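Local structure of aromatic amino acid aminotransferase I (Candida albicans WO-1, 6HNU) at residues I83-K88 against P94-L99; D146-T151 against P207-T212; D368-A373 against M392-T397. The protein probably catalyses the pyridoxal-phosphate-dependent transfer of amino groups between aromatic L-amino acids and 2-oxoglutarate. All coordinates share one frame; numbering follows the deposited sequence.

Contact 1. Residues I83-K88 against P94-L99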
loop_
_atom_site.group_PDB
_atom_site.type_symbol
_atom_site.label_atom_id
_atom_site.label_comp_id
_atom_site.label_asym_id
_atom_site.label_seq_id
_atom_site.Cartn_x
_atom_site.Cartn_y
_atom_site.Cartn_z
ATOM N N ILE B 83 -9.619 -11.417 21.573
ATOM C CA ILE B 83 -8.534 -12.144 20.859
ATOM C C ILE B 83 -7.217 -11.445 21.222
ATOM O O ILE B 83 -7.189 -10.220 21.349
ATOM C CB ILE B 83 -8.785 -12.203 19.336
ATOM C CG1 ILE B 83 -9.137 -10.817 18.786
ATOM C CG2 ILE B 83 -9.871 -13.223 19.030
ATOM C CD1 ILE B 83 -9.125 -10.681 17.275
ATOM N N GLU B 84 -6.172 -12.235 21.369
ATOM C CA GLU B 84 -4.832 -11.803 21.783
ATOM C C GLU B 84 -3.822 -12.375 20.797
ATOM O O GLU B 84 -3.893 -13.591 20.484
ATOM C CB GLU B 84 -4.530 -12.312 23.186
ATOM C CG GLU B 84 -5.444 -11.725 24.237
ATOM C CD GLU B 84 -4.875 -11.899 25.637
ATOM O OE1 GLU B 84 -4.469 -13.032 25.932
ATOM O OE2 GLU B 84 -4.775 -10.886 26.396
ATOM N N VAL B 85 -2.974 -11.493 20.276
ATOM C CA VAL B 85 -1.745 -11.893 19.564
ATOM C C VAL B 85 -0.530 -11.393 20.342
ATOM O O VAL B 85 -0.203 -10.190 20.320
ATOM C CB VAL B 85 -1.765 -11.412 18.111
ATOM C CG1 VAL B 85 -0.569 -11.999 17.394
ATOM C CG2 VAL B 85 -3.078 -11.823 17.426
ATOM N N PHE B 86 0.160 -12.324 20.992
ATOM C CA PHE B 86 1.442 -12.067 21.667
ATOM C C PHE B 86 2.586 -12.005 20.652
ATOM O O PHE B 86 2.488 -12.580 19.533
ATOM C CB PHE B 86 1.693 -13.181 22.688
ATOM C CG PHE B 86 0.796 -13.105 23.890
ATOM C CD1 PHE B 86 -0.447 -13.721 23.889
ATOM C CD2 PHE B 86 1.204 -12.429 25.030
ATOM C CE1 PHE B 86 -1.251 -13.671 25.021
ATOM C CE2 PHE B 86 0.382 -12.367 26.154
ATOM C CZ PHE B 86 -0.841 -12.985 26.141
ATOM N N LYS B 87 3.680 -11.357 21.081
ATOM C CA LYS B 87 4.960 -11.279 20.342
ATOM C C LYS B 87 5.518 -12.690 20.117
ATOM O O LYS B 87 5.990 -12.969 18.979
ATOM C CB LYS B 87 5.931 -10.386 21.124
ATOM C CG LYS B 87 7.311 -10.180 20.503
ATOM C CD LYS B 87 7.896 -8.860 20.962
ATOM C CE LYS B 87 9.305 -8.619 20.517
ATOM N NZ LYS B 87 9.858 -7.406 21.139
ATOM N N LYS B 88 5.458 -13.558 21.133
ATOM C CA LYS B 88 6.097 -14.904 21.065
ATOM C C LYS B 88 5.055 -15.991 20.777
ATOM O O LYS B 88 4.010 -16.023 21.455
ATOM C CB LYS B 88 6.821 -15.241 22.377
ATOM C CG LYS B 88 7.964 -14.307 22.770
ATOM C CD LYS B 88 8.801 -14.782 23.966
ATOM C CE LYS B 88 8.064 -15.696 24.933
ATOM N NZ LYS B 88 8.773 -15.871 26.226
ATOM N N PRO B 94 -3.315 -21.714 19.167
ATOM C CA PRO B 94 -2.847 -22.214 17.880
ATOM C C PRO B 94 -3.177 -21.276 16.710
ATOM O O PRO B 94 -4.192 -20.554 16.771
ATOM C CB PRO B 94 -3.599 -23.543 17.720
ATOM C CG PRO B 94 -3.906 -23.955 19.153
ATOM C CD PRO B 94 -4.233 -22.653 19.843
ATOM N N ASP B 95 -2.315 -21.316 15.697
ATOM C CA ASP B 95 -2.585 -20.795 14.328
ATOM C C ASP B 95 -2.556 -19.265 14.298
ATOM O O ASP B 95 -3.082 -18.688 13.305
ATOM C CB ASP B 95 -3.913 -21.360 13.813
ATOM C CG ASP B 95 -3.974 -22.886 13.872
ATOM O OD1 ASP B 95 -3.093 -23.501 13.306
ATOM O OD2 ASP B 95 -4.910 -23.428 14.483
ATOM N N GLN B 96 -1.909 -18.626 15.277
ATOM C CA GLN B 96 -1.768 -17.134 15.319
ATOM C C GLN B 96 -0.495 -16.708 14.585
ATOM O O GLN B 96 0.423 -17.534 14.389
ATOM C CB GLN B 96 -1.736 -16.634 16.763
ATOM C CG GLN B 96 -3.004 -16.962 17.546
ATOM C CD GLN B 96 -4.254 -16.610 16.773
ATOM O OE1 GLN B 96 -4.506 -15.447 16.455
ATOM N NE2 GLN B 96 -5.047 -17.615 16.453
ATOM N N ILE B 97 -0.423 -15.448 14.162
ATOM C CA ILE B 97 0.812 -14.909 13.534
ATOM C C ILE B 97 1.442 -13.996 14.578
ATOM O O ILE B 97 1.089 -12.797 14.664
ATOM C CB ILE B 97 0.566 -14.259 12.160
ATOM C CG1 ILE B 97 -0.584 -14.929 11.387
ATOM C CG2 ILE B 97 1.866 -14.299 11.376
ATOM C CD1 ILE B 97 -1.196 -14.112 10.276
ATOM N N GLU B 98 2.293 -14.595 15.403
ATOM C CA GLU B 98 2.898 -13.922 16.579
ATOM C C GLU B 98 3.620 -12.669 16.076
ATOM O O GLU B 98 4.148 -12.695 14.930
ATOM C CB GLU B 98 3.807 -14.903 17.332
ATOM C CG GLU B 98 5.050 -15.326 16.564
ATOM C CD GLU B 98 4.911 -16.474 15.593
ATOM O OE1 GLU B 98 3.784 -17.009 15.449
ATOM O OE2 GLU B 98 5.926 -16.803 14.928
ATOM N N LEU B 99 3.609 -11.598 16.874
ATOM C CA LEU B 99 4.053 -10.261 16.393
ATOM C C LEU B 99 5.543 -10.279 16.028
ATOM O O LEU B 99 5.938 -9.453 15.204
ATOM C CB LEU B 99 3.791 -9.190 17.447
ATOM C CG LEU B 99 2.352 -9.065 17.940
ATOM C CD1 LEU B 99 2.274 -7.947 18.969
ATOM C CD2 LEU B 99 1.399 -8.821 16.768
HETATM O O HOH W 1 -6.176 -14.647 18.839
#
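Q96 meets V85 through its amide oxygen, OE1 standing 4.0 Å from V85 CG2, and the same oxygen accepts a weak bond from a water that also donates to the backbone oxygen of E84. A bend at chi2 (-48°) turns the end of the Q96 chain, and its NE2 donates to P94 O, 3.1 Å away and close to the amide plane; glutamine suits the place because its amide offers NE2 to P94 O within the loop and OE1 to the water shared with E84 O. At I97 it is the backbone that touches, O lying 3.3 Å from V85 CG1, while its side chain turns to helix 334-377. Strand 81-86, paired antiparallel with 57-62 in a two-stranded sheet, ends here, and the loop that follows turns back past the strand's end to start helix 99-102. E98 takes that helix's N-cap position; its CB sits 3.3 Å from K87 O, and its carboxylate turns away to a salt bridge with R101. L99, the first helical residue, donates from N to F86 O at 3.0 Å, nearly straight at 160°. Its branched end lies against the strand, CD2 resting 3.8 Å from V85 CG1.

Contact 2. Residues D146-T151 against P207-T212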
loop_
_atom_site.group_PDB
_atom_site.type_symbol
_atom_site.label_atom_id
_atom_site.label_comp_id
_atom_site.label_asym_id
_atom_site.label_seq_id
_atom_site.Cartn_x
_atom_site.Cartn_y
_atom_site.Cartn_z
ATOM N N ASP B 146 -4.866 -0.914 -9.146
ATOM C CA ASP B 146 -3.673 -0.177 -9.621
ATOM C C ASP B 146 -2.649 -1.198 -10.104
ATOM O O ASP B 146 -2.158 -1.050 -11.258
ATOM C CB ASP B 146 -3.130 0.748 -8.538
ATOM C CG ASP B 146 -1.978 1.611 -9.038
ATOM O OD1 ASP B 146 -2.207 2.400 -9.934
ATOM O OD2 ASP B 146 -0.917 1.533 -8.467
ATOM N N SER B 147 -2.426 -2.239 -9.310
ATOM C CA SER B 147 -1.458 -3.337 -9.612
ATOM C C SER B 147 -1.894 -4.147 -10.822
ATOM O O SER B 147 -0.982 -4.541 -11.597
ATOM C CB SER B 147 -1.206 -4.235 -8.426
ATOM O OG SER B 147 -0.683 -3.456 -7.356
ATOM N N THR B 148 -3.209 -4.369 -11.021
ATOM C CA THR B 148 -3.753 -5.065 -12.215
ATOM C C THR B 148 -3.366 -4.286 -13.479
ATOM O O THR B 148 -2.886 -4.901 -14.446
ATOM C CB THR B 148 -5.271 -5.248 -12.096
ATOM O OG1 THR B 148 -5.505 -6.015 -10.900
ATOM C CG2 THR B 148 -5.871 -5.875 -13.331
ATOM N N LEU B 149 -3.622 -2.987 -13.495
ATOM C CA LEU B 149 -3.290 -2.144 -14.662
ATOM C C LEU B 149 -1.777 -2.212 -14.889
ATOM O O LEU B 149 -1.348 -2.344 -16.047
ATOM C CB LEU B 149 -3.740 -0.716 -14.368
ATOM C CG LEU B 149 -5.239 -0.442 -14.467
ATOM C CD1 LEU B 149 -5.565 0.831 -13.735
ATOM C CD2 LEU B 149 -5.661 -0.357 -15.917
ATOM N N ARG B 150 -0.968 -2.269 -13.827
ATOM C CA ARG B 150 0.512 -2.283 -14.035
ATOM C C ARG B 150 1.016 -3.632 -14.548
ATOM O O ARG B 150 2.132 -3.635 -15.111
ATOM C CB ARG B 150 1.259 -1.841 -12.773
ATOM C CG ARG B 150 0.927 -0.422 -12.357
ATOM C CD ARG B 150 1.411 -0.070 -10.959
ATOM N NE ARG B 150 2.809 0.287 -11.003
ATOM C CZ ARG B 150 3.548 0.668 -9.958
ATOM N NH1 ARG B 150 4.793 1.025 -10.160
ATOM N NH2 ARG B 150 3.044 0.701 -8.733
ATOM N N THR B 151 0.288 -4.718 -14.302
ATOM C CA THR B 151 0.645 -6.109 -14.656
ATOM C C THR B 151 0.220 -6.401 -16.103
ATOM O O THR B 151 1.005 -7.036 -16.804
ATOM C CB THR B 151 0.008 -7.063 -13.649
ATOM O OG1 THR B 151 0.543 -6.690 -12.376
ATOM C CG2 THR B 151 0.230 -8.521 -13.975
ATOM N N PRO B 207 -8.359 -5.523 -26.661
ATOM C CA PRO B 207 -8.295 -5.040 -25.295
ATOM C C PRO B 207 -7.631 -6.124 -24.443
ATOM O O PRO B 207 -7.848 -7.272 -24.707
ATOM C CB PRO B 207 -9.749 -4.816 -24.864
ATOM C CG PRO B 207 -10.584 -5.075 -26.082
ATOM C CD PRO B 207 -9.727 -5.830 -27.079
ATOM N N LYS B 208 -6.885 -5.722 -23.410
ATOM C CA LYS B 208 -6.199 -6.682 -22.501
ATOM C C LYS B 208 -7.212 -7.386 -21.613
ATOM O O LYS B 208 -7.020 -8.570 -21.323
ATOM C CB LYS B 208 -5.149 -5.951 -21.670
ATOM C CG LYS B 208 -4.172 -5.156 -22.512
ATOM C CD LYS B 208 -3.452 -5.949 -23.600
ATOM C CE LYS B 208 -2.690 -7.158 -23.091
ATOM N NZ LYS B 208 -1.462 -6.749 -22.359
ATOM N N PHE B 209 -8.256 -6.691 -21.193
ATOM C CA PHE B 209 -9.259 -7.298 -20.303
ATOM C C PHE B 209 -10.525 -6.448 -20.238
ATOM O O PHE B 209 -10.581 -5.267 -20.685
ATOM C CB PHE B 209 -8.621 -7.516 -18.923
ATOM C CG PHE B 209 -8.149 -6.299 -18.172
ATOM C CD1 PHE B 209 -9.046 -5.391 -17.612
ATOM C CD2 PHE B 209 -6.805 -6.114 -17.923
ATOM C CE1 PHE B 209 -8.598 -4.292 -16.910
ATOM C CE2 PHE B 209 -6.358 -5.030 -17.183
ATOM C CZ PHE B 209 -7.259 -4.124 -16.664
ATOM N N LEU B 210 -11.510 -7.045 -19.583
ATOM C CA LEU B 210 -12.758 -6.382 -19.162
ATOM C C LEU B 210 -12.730 -6.220 -17.648
ATOM O O LEU B 210 -12.405 -7.193 -16.956
ATOM C CB LEU B 210 -13.970 -7.207 -19.614
ATOM C CG LEU B 210 -15.284 -6.839 -18.920
ATOM C CD1 LEU B 210 -15.795 -5.491 -19.365
ATOM C CD2 LEU B 210 -16.345 -7.901 -19.163
ATOM N N TYR B 211 -12.991 -5.000 -17.192
ATOM C CA TYR B 211 -13.081 -4.616 -15.767
ATOM C C TYR B 211 -14.566 -4.566 -15.437
ATOM O O TYR B 211 -15.260 -3.755 -16.028
ATOM C CB TYR B 211 -12.368 -3.270 -15.526
ATOM C CG TYR B 211 -12.612 -2.648 -14.171
ATOM C CD1 TYR B 211 -12.090 -3.216 -13.020
ATOM C CD2 TYR B 211 -13.392 -1.514 -14.030
ATOM C CE1 TYR B 211 -12.340 -2.694 -11.768
ATOM C CE2 TYR B 211 -13.656 -0.957 -12.788
ATOM C CZ TYR B 211 -13.139 -1.564 -11.652
ATOM O OH TYR B 211 -13.407 -1.028 -10.438
ATOM N N THR B 212 -15.025 -5.396 -14.504
ATOM C CA THR B 212 -16.441 -5.513 -14.132
ATOM C C THR B 212 -16.593 -5.495 -12.618
ATOM O O THR B 212 -15.961 -6.294 -11.916
ATOM C CB THR B 212 -17.107 -6.715 -14.826
ATOM O OG1 THR B 212 -18.463 -6.757 -14.412
ATOM C CG2 THR B 212 -16.486 -8.061 -14.517
#
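F209 pushes the far end of its ring between two side chains of the helix, with CE2 and CZ lying against the methyl of T148 and CZ also reaching L149. This is helix-on-sheet packing in the large domain of a fold-type I pyridoxal-phosphate enzyme: helix 141-152 lies along one side of the mixed sheet, and strand 209-212 runs in its interior between 158-162 and 242-246. The backbones stay far apart, the closest CA atoms, those of L149 and K208, being 9.5 Å from each other, so a long, flat aromatic residue suits the strand position because it can bridge the distance. F209 CG is placed between the backbone N and the carbonyl carbon (chi1 62°), which sends the ring out toward the helix. T148 serves two environments at once. Its CG2, anti to the backbone N, approaches F209 CE2 obliquely at 4.0 Å, while OG1 bonds back to A144 O in the preceding turn and also to Y321 OH, so the buried hydroxyl is satisfied and the methyl is left for the hydrophobic side. L149 crosses the phenyl group at about a right angle. Around the ring, I159, L242 and I244 from the neighbouring strands add further aliphatic contacts. Two residues along the strand, Y211 belongs to the cofactor pocket, touching pyridoxal phosphate and bonding through OH to D246. The leucine's part is made by one branch, CD2, 4.2 Å from F209 CZ.

Contact 3. Residues D368-A373 against M392-T397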
loop_
_atom_site.group_PDB
_atom_site.type_symbol
_atom_site.label_atom_id
_atom_site.label_comp_id
_atom_site.label_asym_id
_atom_site.label_seq_id
_atom_site.Cartn_x
_atom_site.Cartn_y
_atom_site.Cartn_z
ATOM N N ASP B 368 -35.089 -3.229 1.133
ATOM C CA ASP B 368 -36.577 -3.288 1.102
ATOM C C ASP B 368 -37.125 -1.913 1.472
ATOM O O ASP B 368 -38.065 -1.452 0.794
ATOM C CB ASP B 368 -37.115 -4.327 2.081
ATOM C CG ASP B 368 -36.770 -5.747 1.706
ATOM O OD1 ASP B 368 -36.534 -6.007 0.494
ATOM O OD2 ASP B 368 -36.757 -6.581 2.641
ATOM N N VAL B 369 -36.544 -1.263 2.475
ATOM C CA VAL B 369 -37.028 0.039 2.999
ATOM C C VAL B 369 -36.793 1.118 1.934
ATOM O O VAL B 369 -37.717 1.944 1.675
ATOM C CB VAL B 369 -36.364 0.356 4.348
ATOM C CG1 VAL B 369 -36.488 1.824 4.746
ATOM C CG2 VAL B 369 -36.938 -0.559 5.424
ATOM N N ALA B 370 -35.610 1.115 1.322
ATOM C CA ALA B 370 -35.245 2.036 0.223
ATOM C C ALA B 370 -36.242 1.907 -0.923
ATOM O O ALA B 370 -36.791 2.943 -1.322
ATOM C CB ALA B 370 -33.840 1.769 -0.249
ATOM N N ILE B 371 -36.447 0.709 -1.445
ATOM C CA ILE B 371 -37.230 0.469 -2.680
ATOM C C ILE B 371 -38.728 0.657 -2.401
ATOM O O ILE B 371 -39.441 1.181 -3.296
ATOM C CB ILE B 371 -36.917 -0.909 -3.253
ATOM C CG1 ILE B 371 -35.426 -1.023 -3.599
ATOM C CG2 ILE B 371 -37.812 -1.218 -4.448
ATOM C CD1 ILE B 371 -34.897 0.069 -4.526
ATOM N N ASP B 372 -39.209 0.235 -1.237
ATOM C CA ASP B 372 -40.588 0.586 -0.786
ATOM C C ASP B 372 -40.763 2.116 -0.820
ATOM O O ASP B 372 -41.827 2.589 -1.255
ATOM C CB ASP B 372 -40.851 0.060 0.627
ATOM C CG ASP B 372 -41.063 -1.435 0.726
ATOM O OD1 ASP B 372 -41.145 -2.095 -0.322
ATOM O OD2 ASP B 372 -41.142 -1.923 1.872
ATOM N N ALA B 373 -39.777 2.878 -0.358
ATOM C CA ALA B 373 -39.869 4.347 -0.345
ATOM C C ALA B 373 -39.830 4.872 -1.797
ATOM O O ALA B 373 -40.687 5.726 -2.135
ATOM C CB ALA B 373 -38.841 4.934 0.583
ATOM N N MET B 392 -24.866 -1.929 -2.134
ATOM C CA MET B 392 -25.258 -0.845 -1.216
ATOM C C MET B 392 -25.994 0.256 -1.986
ATOM O O MET B 392 -26.489 1.171 -1.334
ATOM C CB MET B 392 -24.059 -0.278 -0.453
ATOM C CG MET B 392 -22.947 0.261 -1.317
ATOM S SD MET B 392 -21.698 1.051 -0.317
ATOM C CE MET B 392 -21.405 -0.177 0.950
ATOM N N PHE B 393 -26.134 0.128 -3.290
ATOM C CA PHE B 393 -26.656 1.229 -4.139
ATOM C C PHE B 393 -28.005 0.885 -4.744
ATOM O O PHE B 393 -28.292 -0.266 -5.112
ATOM C CB PHE B 393 -25.674 1.534 -5.265
ATOM C CG PHE B 393 -24.317 1.945 -4.757
ATOM C CD1 PHE B 393 -24.163 3.091 -4.000
ATOM C CD2 PHE B 393 -23.184 1.205 -5.094
ATOM C CE1 PHE B 393 -22.902 3.492 -3.571
ATOM C CE2 PHE B 393 -21.935 1.610 -4.656
ATOM C CZ PHE B 393 -21.800 2.726 -3.873
ATOM N N PHE B 394 -28.825 1.925 -4.872
ATOM C CA PHE B 394 -30.088 1.898 -5.638
ATOM C C PHE B 394 -30.012 3.012 -6.685
ATOM O O PHE B 394 -29.237 3.936 -6.513
ATOM C CB PHE B 394 -31.288 2.079 -4.699
ATOM C CG PHE B 394 -31.410 3.403 -4.000
ATOM C CD1 PHE B 394 -32.104 4.449 -4.590
ATOM C CD2 PHE B 394 -30.837 3.612 -2.760
ATOM C CE1 PHE B 394 -32.206 5.663 -3.942
ATOM C CE2 PHE B 394 -30.945 4.829 -2.115
ATOM C CZ PHE B 394 -31.630 5.860 -2.712
ATOM N N THR B 395 -30.725 2.868 -7.780
ATOM C CA THR B 395 -30.838 3.953 -8.783
ATOM C C THR B 395 -32.302 4.281 -9.071
ATOM O O THR B 395 -33.170 3.380 -9.009
ATOM C CB THR B 395 -30.053 3.630 -10.043
ATOM O OG1 THR B 395 -30.533 2.400 -10.595
ATOM C CG2 THR B 395 -28.576 3.594 -9.735
ATOM N N VAL B 396 -32.538 5.568 -9.357
ATOM C CA VAL B 396 -33.811 6.046 -9.945
ATOM C C VAL B 396 -33.505 6.566 -11.341
ATOM O O VAL B 396 -32.647 7.431 -11.433
ATOM C CB VAL B 396 -34.423 7.138 -9.077
ATOM C CG1 VAL B 396 -35.735 7.609 -9.677
ATOM C CG2 VAL B 396 -34.605 6.666 -7.653
ATOM N N THR B 397 -34.162 6.032 -12.361
ATOM C CA THR B 397 -34.048 6.459 -13.778
ATOM C C THR B 397 -35.192 7.456 -14.056
ATOM O O THR B 397 -36.323 7.256 -13.504
ATOM C CB THR B 397 -33.996 5.229 -14.677
ATOM O OG1 THR B 397 -32.764 4.555 -14.423
ATOM C CG2 THR B 397 -34.076 5.521 -16.163
#
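F394 packs against the helix, meeting A370 with its ring and I371 with its CB. The contact joins the long helix 334-377 to strand 393-399 of a four-stranded antiparallel sheet, the helix-on-sheet layer of the small domain in class I aminotransferases. A370 CB lies 4.3 Å from F394 CD2, approached obliquely. Alanine suits the helix here because its single methyl lets the backbones come within 7.8 Å, measured between the CA atoms of A370 and F394, with a phenyl ring beside it. I371 contributes a longer reach: CG1 sits beside the backbone N (chi1 -60°), and a second bend at chi2 (-54°) brings its terminal methyl CD1 to 4.1 Å from F394 CB, the two side chains sliding past each other in opposite directions. Further out, L478 of helix 471-489 and L374 also touch F394, while Y257 and F385 touch I371, so the pair is embedded in a wider apolar layer. The strand is held in its sheet by backbone bonds from F394 to G464 and from V396 to F462. One residue on from I371, D372 forms a salt bridge with R264, OD1 pairing with NH1.

Overall arrangement
The three contacts follow one another along the chain and none touches another. Contact 1 lies at the periphery, its centre about 29 Å from that of the chain, and about 36 Å from the centre of contact 2 and 43 Å from that of contact 3. Contacts 2 and 3, on the large-domain mixed sheet and the small-domain antiparallel sheet respectively, lie on opposite sides of the chain's centre, 31 Å between centres. Contact 2 reaches the active site itself, Y211 touching pyridoxal phosphate; F394 of contact 3 is about 13 Å from bound phenylalanine. D146 of contact 2 forms a salt bridge with R150 of the second subunit, and M392 of contact 3 packs on G46 of that subunit.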